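Local atomic coordinates of aryl acylamidase (bacterium CSBL00001, PDB entry 4YJ6), a protein that probably hydrolyses the amide bond of N-acyl arylamines (anilides), releasing an arylamine and a carboxylate. Residues 183-194 with 428-437; 436-446 with 457-467. All coordinates share one frame; numbering follows the deposited sequence.

Interaction 1. Residues 183-194 with 428-437. With PO4 (phosphate ion), chain B.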
loop_
_atom_site.group_PDB
_atom_site.type_symbol
_atom_site.label_atom_id
_atom_site.label_comp_id
_atom_site.label_asym_id
_atom_site.label_seq_id
_atom_site.Cartn_x
_atom_site.Cartn_y
_atom_site.Cartn_z
ATOM N N ASP A 183 -5.279 -0.567 -0.134
ATOM C CA ASP A 183 -5.176 0.154 -1.425
ATOM C C ASP A 183 -6.569 0.222 -2.084
ATOM O O ASP A 183 -7.119 -0.819 -2.471
ATOM C CB ASP A 183 -4.166 -0.669 -2.271
ATOM C CG ASP A 183 -3.759 -0.017 -3.599
ATOM O OD1 ASP A 183 -4.610 0.448 -4.383
ATOM O OD2 ASP A 183 -2.533 -0.015 -3.858
ATOM N N GLY A 184 -7.132 1.437 -2.185
ATOM C CA GLY A 184 -8.423 1.683 -2.817
ATOM C C GLY A 184 -8.220 2.677 -3.989
ATOM O O GLY A 184 -9.052 2.710 -4.898
ATOM N N GLY A 185 -7.124 3.436 -3.957
ATOM C CA GLY A 185 -6.763 4.343 -5.067
ATOM C C GLY A 185 -5.269 4.306 -5.311
ATOM O O GLY A 185 -4.721 5.133 -6.018
ATOM N N GLY A 186 -4.592 3.317 -4.728
ATOM C CA GLY A 186 -3.171 3.203 -4.934
ATOM C C GLY A 186 -2.342 3.027 -3.671
ATOM O O GLY A 186 -1.125 2.971 -3.756
ATOM N N SER A 187 -2.974 2.878 -2.515
ATOM C CA SER A 187 -2.239 3.157 -1.284
ATOM C C SER A 187 -1.250 2.126 -0.748
ATOM O O SER A 187 -0.593 2.393 0.245
ATOM C CB SER A 187 -3.230 3.570 -0.209
ATOM O OG SER A 187 -3.741 4.858 -0.572
ATOM N N ILE A 188 -1.113 0.966 -1.389
ATOM C CA ILE A 188 0.050 0.112 -1.141
ATOM C C ILE A 188 1.244 0.677 -1.916
ATOM O O ILE A 188 2.405 0.559 -1.500
ATOM C CB ILE A 188 -0.246 -1.316 -1.644
ATOM C CG1 ILE A 188 -1.212 -2.009 -0.668
ATOM C CG2 ILE A 188 1.040 -2.162 -1.780
ATOM C CD1 ILE A 188 -1.926 -3.186 -1.339
ATOM N N ARG A 189 0.941 1.278 -3.063
ATOM C CA ARG A 189 1.932 1.605 -4.071
ATOM C C ARG A 189 2.418 3.054 -3.970
ATOM O O ARG A 189 3.591 3.339 -4.237
ATOM C CB ARG A 189 1.307 1.364 -5.479
ATOM C CG ARG A 189 0.962 -0.133 -5.681
ATOM C CD ARG A 189 0.022 -0.360 -6.877
ATOM N NE ARG A 189 -1.344 0.029 -6.529
ATOM C CZ ARG A 189 -2.262 0.380 -7.446
ATOM N NH1 ARG A 189 -1.930 0.473 -8.744
ATOM N NH2 ARG A 189 -3.487 0.666 -7.066
ATOM N N ILE A 190 1.507 3.960 -3.640
ATOM C CA ILE A 190 1.817 5.404 -3.554
ATOM C C ILE A 190 2.963 5.677 -2.561
ATOM O O ILE A 190 3.992 6.237 -2.941
ATOM C CB ILE A 190 0.572 6.192 -3.135
ATOM C CG1 ILE A 190 -0.499 6.131 -4.236
ATOM C CG2 ILE A 190 0.915 7.658 -2.851
ATOM C CD1 ILE A 190 -1.907 6.404 -3.690
ATOM N N PRO A 191 2.834 5.208 -1.307
ATOM C CA PRO A 191 3.924 5.519 -0.379
ATOM C C PRO A 191 5.158 4.694 -0.659
ATOM O O PRO A 191 6.263 5.146 -0.307
ATOM C CB PRO A 191 3.310 5.196 1.001
ATOM C CG PRO A 191 2.276 4.134 0.688
ATOM C CD PRO A 191 1.695 4.568 -0.635
ATOM N N ALA A 192 5.008 3.503 -1.254
ATOM C CA ALA A 192 6.193 2.748 -1.658
ATOM C C ALA A 192 7.034 3.591 -2.652
ATOM O O ALA A 192 8.259 3.703 -2.513
ATOM C CB ALA A 192 5.776 1.423 -2.316
ATOM N N ALA A 193 6.353 4.165 -3.652
ATOM C CA ALA A 193 7.020 4.972 -4.696
ATOM C C ALA A 193 7.802 6.119 -4.049
ATOM O O ALA A 193 8.942 6.403 -4.429
ATOM C CB ALA A 193 5.971 5.536 -5.664
ATOM N N TRP A 194 7.182 6.809 -3.097
ATOM C CA TRP A 194 7.893 7.936 -2.467
ATOM C C TRP A 194 8.965 7.539 -1.447
ATOM O O TRP A 194 9.640 8.419 -0.939
ATOM C CB TRP A 194 6.889 8.862 -1.776
ATOM C CG TRP A 194 6.177 9.820 -2.704
ATOM C CD1 TRP A 194 6.307 9.904 -4.070
ATOM C CD2 TRP A 194 5.230 10.829 -2.327
ATOM N NE1 TRP A 194 5.494 10.907 -4.554
ATOM C CE2 TRP A 194 4.835 11.498 -3.517
ATOM C CE3 TRP A 194 4.700 11.258 -1.100
ATOM C CZ2 TRP A 194 3.910 12.540 -3.518
ATOM C CZ3 TRP A 194 3.775 12.305 -1.098
ATOM C CH2 TRP A 194 3.385 12.924 -2.311
ATOM N N ILE A 428 -5.996 12.884 -4.681
ATOM C CA ILE A 428 -5.767 11.608 -5.339
ATOM C C ILE A 428 -5.433 11.756 -6.827
ATOM O O ILE A 428 -5.084 10.785 -7.489
ATOM C CB ILE A 428 -7.023 10.707 -5.193
ATOM C CG1 ILE A 428 -6.700 9.222 -5.373
ATOM C CG2 ILE A 428 -8.083 11.096 -6.214
ATOM C CD1 ILE A 428 -5.822 8.637 -4.236
ATOM N N GLY A 429 -5.559 12.957 -7.377
ATOM C CA GLY A 429 -5.462 13.095 -8.838
ATOM C C GLY A 429 -4.140 12.690 -9.460
ATOM O O GLY A 429 -4.105 12.257 -10.633
ATOM N N TRP A 430 -3.051 12.913 -8.714
ATOM C CA TRP A 430 -1.702 12.583 -9.176
ATOM C C TRP A 430 -1.341 11.108 -8.861
ATOM O O TRP A 430 -0.250 10.631 -9.202
ATOM C CB TRP A 430 -0.692 13.539 -8.491
ATOM C CG TRP A 430 -0.985 13.648 -6.995
ATOM C CD1 TRP A 430 -1.886 14.477 -6.394
ATOM C CD2 TRP A 430 -0.415 12.849 -5.945
ATOM N NE1 TRP A 430 -1.916 14.238 -5.033
ATOM C CE2 TRP A 430 -1.000 13.262 -4.737
ATOM C CE3 TRP A 430 0.560 11.843 -5.915
ATOM C CZ2 TRP A 430 -0.676 12.666 -3.493
ATOM C CZ3 TRP A 430 0.897 11.268 -4.696
ATOM C CH2 TRP A 430 0.295 11.695 -3.504
ATOM N N CYS A 431 -2.248 10.393 -8.198
ATOM C CA CYS A 431 -1.993 8.990 -7.862
ATOM C C CYS A 431 -2.513 8.112 -9.003
ATOM O O CYS A 431 -3.609 7.533 -8.895
ATOM C CB CYS A 431 -2.702 8.597 -6.550
ATOM S SG CYS A 431 -2.279 9.718 -5.166
HETATM N N MSE A 432 -1.720 8.003 -10.072
HETATM C CA MSE A 432 -2.145 7.349 -11.313
HETATM C C MSE A 432 -2.450 5.876 -11.118
HETATM O O MSE A 432 -3.128 5.271 -11.937
HETATM C CB MSE A 432 -1.073 7.574 -12.374
HETATM C CG MSE A 432 -0.846 9.047 -12.512
HETATM SE SE MSE A 432 0.236 9.287 -14.110
HETATM C CE MSE A 432 1.974 8.729 -13.465
ATOM N N THR A 433 -1.932 5.338 -10.012
ATOM C CA THR A 433 -2.286 4.005 -9.501
ATOM C C THR A 433 -3.787 3.708 -9.456
ATOM O O THR A 433 -4.176 2.524 -9.509
ATOM C CB THR A 433 -1.797 3.912 -8.035
ATOM O OG1 THR A 433 -2.104 5.130 -7.343
ATOM C CG2 THR A 433 -0.283 3.784 -8.027
ATOM N N TYR A 434 -4.640 4.734 -9.316
ATOM C CA TYR A 434 -6.059 4.422 -9.084
ATOM C C TYR A 434 -6.684 3.705 -10.285
ATOM O O TYR A 434 -7.773 3.108 -10.131
ATOM C CB TYR A 434 -6.916 5.646 -8.667
ATOM C CG TYR A 434 -7.085 6.753 -9.707
ATOM C CD1 TYR A 434 -7.828 6.540 -10.878
ATOM C CD2 TYR A 434 -6.563 8.022 -9.477
ATOM C CE1 TYR A 434 -7.992 7.565 -11.822
ATOM C CE2 TYR A 434 -6.719 9.044 -10.400
ATOM C CZ TYR A 434 -7.433 8.813 -11.568
ATOM O OH TYR A 434 -7.596 9.841 -12.489
ATOM N N LEU A 435 -6.044 3.758 -11.454
ATOM C CA LEU A 435 -6.616 3.046 -12.613
ATOM C C LEU A 435 -6.805 1.546 -12.316
ATOM O O LEU A 435 -7.762 0.958 -12.806
ATOM C CB LEU A 435 -5.770 3.216 -13.863
ATOM C CG LEU A 435 -5.638 4.659 -14.327
ATOM C CD1 LEU A 435 -4.664 4.717 -15.539
ATOM C CD2 LEU A 435 -6.990 5.233 -14.690
ATOM N N THR A 436 -5.903 0.912 -11.545
ATOM C CA THR A 436 -6.074 -0.532 -11.302
ATOM C C THR A 436 -7.062 -0.801 -10.171
ATOM O O THR A 436 -7.517 -1.927 -10.006
ATOM C CB THR A 436 -4.750 -1.240 -10.952
ATOM O OG1 THR A 436 -4.265 -0.743 -9.708
ATOM C CG2 THR A 436 -3.700 -0.974 -12.040
ATOM N N ASN A 437 -7.418 0.213 -9.390
ATOM C CA ASN A 437 -8.574 0.052 -8.498
ATOM C C ASN A 437 -9.874 0.101 -9.309
ATOM O O ASN A 437 -10.871 -0.454 -8.911
ATOM C CB ASN A 437 -8.581 1.124 -7.398
ATOM C CG ASN A 437 -7.311 1.089 -6.587
ATOM O OD1 ASN A 437 -6.372 1.817 -6.892
ATOM N ND2 ASN A 437 -7.259 0.226 -5.571
HETATM P P PO4 B . -6.957 4.452 -0.383
HETATM O O1 PO4 B . -6.903 5.978 -0.592
HETATM O O2 PO4 B . -8.383 4.078 -0.708
HETATM O O3 PO4 B . -6.000 3.831 -1.341
HETATM O O4 PO4 B . -6.657 4.056 1.042
#

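Interaction 2. Residues 436-446 with 457-467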
loop_
_atom_site.group_PDB
_atom_site.type_symbol
_atom_site.label_atom_id
_atom_site.label_comp_id
_atom_site.label_asym_id
_atom_site.label_seq_id
_atom_site.Cartn_x
_atom_site.Cartn_y
_atom_site.Cartn_z
ATOM N N THR A 436 -5.903 0.912 -11.545
ATOM C CA THR A 436 -6.074 -0.532 -11.302
ATOM C C THR A 436 -7.062 -0.801 -10.171
ATOM O O THR A 436 -7.517 -1.927 -10.006
ATOM C CB THR A 436 -4.750 -1.240 -10.952
ATOM O OG1 THR A 436 -4.265 -0.743 -9.708
ATOM C CG2 THR A 436 -3.700 -0.974 -12.040
ATOM N N ASN A 437 -7.418 0.213 -9.390
ATOM C CA ASN A 437 -8.574 0.052 -8.498
ATOM C C ASN A 437 -9.874 0.101 -9.309
ATOM O O ASN A 437 -10.871 -0.454 -8.911
ATOM C CB ASN A 437 -8.581 1.124 -7.398
ATOM C CG ASN A 437 -7.311 1.089 -6.587
ATOM O OD1 ASN A 437 -6.372 1.817 -6.892
ATOM N ND2 ASN A 437 -7.259 0.226 -5.571
ATOM N N PHE A 438 -9.864 0.789 -10.453
ATOM C CA PHE A 438 -10.991 0.635 -11.376
ATOM C C PHE A 438 -10.963 -0.725 -12.071
ATOM O O PHE A 438 -12.008 -1.361 -12.241
ATOM C CB PHE A 438 -10.928 1.683 -12.496
ATOM C CG PHE A 438 -11.268 3.075 -12.051
ATOM C CD1 PHE A 438 -12.018 3.309 -10.909
ATOM C CD2 PHE A 438 -10.893 4.152 -12.848
ATOM C CE1 PHE A 438 -12.348 4.649 -10.537
ATOM C CE2 PHE A 438 -11.228 5.458 -12.498
ATOM C CZ PHE A 438 -11.957 5.706 -11.355
ATOM N N SER A 439 -9.772 -1.187 -12.474
ATOM C CA SER A 439 -9.704 -2.295 -13.422
ATOM C C SER A 439 -9.417 -3.693 -12.887
ATOM O O SER A 439 -9.787 -4.673 -13.552
ATOM C CB SER A 439 -8.682 -1.972 -14.532
ATOM O OG SER A 439 -7.352 -2.109 -14.044
ATOM N N GLY A 440 -8.767 -3.779 -11.714
ATOM C CA GLY A 440 -8.616 -5.051 -11.019
ATOM C C GLY A 440 -7.294 -5.753 -11.313
ATOM O O GLY A 440 -7.008 -6.792 -10.747
ATOM N N HIS A 441 -6.476 -5.175 -12.179
ATOM C CA HIS A 441 -5.185 -5.779 -12.561
ATOM C C HIS A 441 -4.188 -5.715 -11.435
ATOM O O HIS A 441 -4.167 -4.742 -10.712
ATOM C CB HIS A 441 -4.613 -4.980 -13.751
ATOM C CG HIS A 441 -5.440 -5.102 -14.979
ATOM N ND1 HIS A 441 -6.665 -4.470 -15.126
ATOM C CD2 HIS A 441 -5.253 -5.835 -16.104
ATOM C CE1 HIS A 441 -7.182 -4.811 -16.288
ATOM N NE2 HIS A 441 -6.355 -5.648 -16.897
ATOM N N PRO A 442 -3.351 -6.745 -11.289
ATOM C CA PRO A 442 -2.273 -6.703 -10.299
ATOM C C PRO A 442 -1.192 -5.679 -10.729
ATOM O O PRO A 442 -0.948 -5.573 -11.926
ATOM C CB PRO A 442 -1.694 -8.117 -10.369
ATOM C CG PRO A 442 -1.918 -8.569 -11.842
ATOM C CD PRO A 442 -3.321 -7.973 -12.121
ATOM N N SER A 443 -0.549 -4.992 -9.790
ATOM C CA SER A 443 0.546 -4.113 -10.151
ATOM C C SER A 443 1.467 -3.942 -8.952
ATOM O O SER A 443 1.051 -4.156 -7.814
ATOM C CB SER A 443 0.018 -2.737 -10.618
ATOM O OG SER A 443 -0.602 -2.010 -9.558
ATOM N N ALA A 444 2.706 -3.539 -9.210
ATOM C CA ALA A 444 3.619 -3.289 -8.100
ATOM C C ALA A 444 4.422 -2.044 -8.412
ATOM O O ALA A 444 4.791 -1.820 -9.553
ATOM C CB ALA A 444 4.555 -4.492 -7.896
ATOM N N SER A 445 4.684 -1.244 -7.388
ATOM C CA SER A 445 5.589 -0.115 -7.546
ATOM C C SER A 445 7.016 -0.586 -7.239
ATOM O O SER A 445 7.284 -1.054 -6.135
ATOM C CB SER A 445 5.212 1.045 -6.638
ATOM O OG SER A 445 6.101 2.148 -6.895
ATOM N N VAL A 446 7.912 -0.441 -8.220
ATOM C CA VAL A 446 9.337 -0.742 -8.050
ATOM C C VAL A 446 10.163 0.553 -7.977
ATOM O O VAL A 446 9.995 1.456 -8.795
ATOM C CB VAL A 446 9.933 -1.634 -9.195
ATOM C CG1 VAL A 446 9.293 -3.020 -9.165
ATOM C CG2 VAL A 446 9.740 -1.026 -10.600
ATOM N N GLY A 457 8.871 5.977 -8.109
ATOM C CA GLY A 457 8.594 4.614 -8.498
ATOM C C GLY A 457 8.110 4.400 -9.920
ATOM O O GLY A 457 7.540 5.298 -10.563
HETATM N N MSE A 458 8.355 3.189 -10.415
HETATM C CA MSE A 458 7.741 2.749 -11.662
HETATM C C MSE A 458 6.717 1.655 -11.381
HETATM O O MSE A 458 6.972 0.762 -10.581
HETATM C CB MSE A 458 8.806 2.175 -12.580
HETATM C CG MSE A 458 8.182 1.404 -13.700
HETATM SE SE MSE A 458 9.627 0.999 -14.954
HETATM C CE MSE A 458 10.447 -0.401 -13.966
ATOM N N LEU A 459 5.540 1.756 -12.003
ATOM C CA LEU A 459 4.500 0.743 -11.792
ATOM C C LEU A 459 4.609 -0.305 -12.879
ATOM O O LEU A 459 4.708 0.017 -14.063
ATOM C CB LEU A 459 3.120 1.399 -11.876
ATOM C CG LEU A 459 1.991 0.489 -11.345
ATOM C CD1 LEU A 459 2.182 0.325 -9.817
ATOM C CD2 LEU A 459 0.623 1.113 -11.634
ATOM N N ILE A 460 4.634 -1.566 -12.465
ATOM C CA ILE A 460 4.556 -2.681 -13.381
ATOM C C ILE A 460 3.166 -3.284 -13.258
ATOM O O ILE A 460 2.779 -3.720 -12.165
ATOM C CB ILE A 460 5.600 -3.748 -12.977
ATOM C CG1 ILE A 460 7.016 -3.140 -13.001
ATOM C CG2 ILE A 460 5.480 -5.034 -13.857
ATOM C CD1 ILE A 460 8.140 -4.135 -12.598
ATOM N N ILE A 461 2.415 -3.301 -14.357
ATOM C CA ILE A 461 1.052 -3.833 -14.330
ATOM C C ILE A 461 0.986 -5.133 -15.132
ATOM O O ILE A 461 1.514 -5.195 -16.268
ATOM C CB ILE A 461 0.059 -2.804 -14.956
ATOM C CG1 ILE A 461 0.202 -1.418 -14.295
ATOM C CG2 ILE A 461 -1.400 -3.339 -14.847
ATOM C CD1 ILE A 461 -0.754 -0.307 -14.925
ATOM N N GLY A 462 0.341 -6.170 -14.572
ATOM C CA GLY A 462 0.106 -7.388 -15.330
ATOM C C GLY A 462 -1.326 -7.520 -15.777
ATOM O O GLY A 462 -2.200 -6.751 -15.362
ATOM N N ASP A 463 -1.560 -8.514 -16.633
ATOM C CA ASP A 463 -2.915 -8.867 -17.069
ATOM C C ASP A 463 -3.694 -9.311 -15.836
ATOM O O ASP A 463 -3.109 -9.608 -14.786
ATOM C CB ASP A 463 -2.811 -10.034 -18.058
ATOM C CG ASP A 463 -4.083 -10.308 -18.824
ATOM O OD1 ASP A 463 -5.054 -9.528 -18.780
ATOM O OD2 ASP A 463 -4.076 -11.339 -19.538
ATOM N N ARG A 464 -5.018 -9.344 -15.957
ATOM C CA ARG A 464 -5.809 -9.891 -14.839
ATOM C C ARG A 464 -5.254 -11.230 -14.390
ATOM O O ARG A 464 -4.995 -12.113 -15.195
ATOM C CB ARG A 464 -7.302 -10.012 -15.243
ATOM C CG ARG A 464 -8.006 -8.632 -15.430
ATOM C CD ARG A 464 -8.428 -7.930 -14.088
ATOM N NE ARG A 464 -9.408 -8.730 -13.393
ATOM C CZ ARG A 464 -10.617 -8.361 -12.976
ATOM N NH1 ARG A 464 -11.124 -7.108 -13.031
ATOM N NH2 ARG A 464 -11.312 -9.285 -12.397
ATOM N N GLN A 465 -5.084 -11.374 -13.065
ATOM C CA GLN A 465 -4.606 -12.615 -12.423
ATOM C C GLN A 465 -3.163 -12.999 -12.749
ATOM O O GLN A 465 -2.719 -14.099 -12.390
ATOM C CB GLN A 465 -5.590 -13.781 -12.634
ATOM C CG GLN A 465 -6.779 -13.648 -11.647
ATOM C CD GLN A 465 -7.960 -14.482 -12.085
ATOM O OE1 GLN A 465 -8.025 -15.676 -11.822
ATOM N NE2 GLN A 465 -8.882 -13.867 -12.798
ATOM N N ALA A 466 -2.414 -12.083 -13.372
ATOM C CA ALA A 466 -1.023 -12.378 -13.698
ATOM C C ALA A 466 -0.063 -11.853 -12.626
ATOM O O ALA A 466 0.968 -11.234 -12.913
ATOM C CB ALA A 466 -0.655 -11.815 -15.112
ATOM N N ASP A 467 -0.383 -12.127 -11.368
ATOM C CA ASP A 467 0.485 -11.723 -10.271
ATOM C C ASP A 467 1.909 -12.235 -10.440
ATOM O O ASP A 467 2.867 -11.520 -10.132
ATOM C CB ASP A 467 -0.041 -12.286 -8.948
ATOM C CG ASP A 467 -1.457 -11.835 -8.635
ATOM O OD1 ASP A 467 -2.364 -12.277 -9.364
ATOM O OD2 ASP A 467 -1.627 -11.012 -7.707
HETATM O O HOH W 1 -6.832 -9.513 -11.757
#

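Interaction 1. Residues 183-194 with 428-437
Ile428 brings its CD1 to within 4.1 Å of Gly185 O, at the edge of the Gly-Gly-Gly-Ser-Ile-Arg run of the amidase signature, a loop that follows strand 178-183 and leads into helix 190-195. Further on, the six-membered rings of Trp430 and Trp194 lie almost parallel but slid apart, centroids 5.0 Å from each other, so that they barely overlap, Trp194 CZ2 coming closest to Trp430 CZ3. Both indole nitrogens are engaged elsewhere, Trp194 NE1 by Cys402 O and Trp430 NE1 by Pro426 O. Ile190 CG2 packs near CZ3 of Trp430, while Cys431, the central residue of an inverse gamma turn, packs its SG 3.6 Å from Ile190 CD1. Thr433 then works with three parts. Its OG1, set between the backbone N and the carbonyl carbon (chi1 43°), donates to a lone pair of Gly185 O at 2.9 Å; its CB covers one face of the Arg189 guanidinium; and its carbonyl O receives two weak bonds from Arg189 NH1 and NH2. Thr436 OG1, hydrogen-bonded to Gln201, lies beside that guanidinium.

Asn437 closes the segment by tying down Asp183: its ND2 gives OD1 a bond of 2.9 Å on the anti side, leaving the syn side to Arg189. The loop so braced carries Ser187, which occupies the place of the nucleophilic serine of related enzymes. A phosphate ion, probably from the crystallisation liquor, sits there with O3 bonded to Ser187 OG and the NH groups of Gly184 and Gly185, an anion site consistent with the family's oxyanion hole. The Asp183 carboxylate is gripped side-on, with Arg189 NH2 on OD1 and Arg189 NE on OD2, each at 2.9 Å, and Ile188 N reaches OD2 from the opposite face to NE.

Interaction 2. Residues 436-446 with 457-467
The imidazole of His441 has Arg464 CG over one face, a CH-pi contact 3.9 Å from the ring centroid, and Gly462 O at its edge, 3.3 Å from CD2. The Arg464 guanidinium stands nearly perpendicular to that ring, its plane turned by 88°, and takes Ser439 O at its own edge through a bond from NH1 (2.8 Å). Bends at chi2 and chi3 fold the arginine back over His441 to this carbonyl at the end of helix 434-439, while Ser439 OG, 2.7 Å from ND1, shares a hydrogen bond with the imidazole. One water links Gly440 O to Gln465 N.

Beyond this turn the chains pair as the beta hairpin of strands 443-451 and 454-462. Ala444 with Ile460 and Val446 with Met458 are hydrogen-bonded antiparallel pairs, and Gly462 N reaches Pro442 O. Val446 CG2 presses on Met458 CE (3.5 Å, tight), on the face covered by helix 467-480. Ser443, Ser445, Leu459 and Ile461 line the other face, where Leu459 CD1 lies 3.6 Å from Ser443 OG, itself hydrogen-bonded to Gln201, and Ile461 CD1 meets Thr436 CG2 tip to tip.

Gly462 O is buried with no hydrogen-bond partner in the model; the C-H at His441 CD2 can offer it at most a weak interaction. At the helix end, the arginine's positive charge probably complements the carbonyl dipoles as well as bonding Ser439 O.

How the interactions relate
Helix 434-439 serves both contacts, with Thr436 and Asn437 common to the two, and the chain passes from interaction 1 directly into interaction 2. Interaction 1 is buried near the centre of the molecule, where a carboxylate, a guanidinium and an amide fix a loop at a probable active site. Interaction 2 is mostly repetitive backbone pairing within a central sheet, buried along its strands but opening to solvent at the turn of Asp463, Arg464 and Gln465. The arginines differ accordingly: Arg189 is enclosed and paired with a carboxylate, Arg464 lies at the partly exposed turn, bonded to a backbone carbonyl. The contacts also touch directly, with Arg189 CD 3.7 Å from Leu459 CD1 and Arg189 O packed against Ser445 CB.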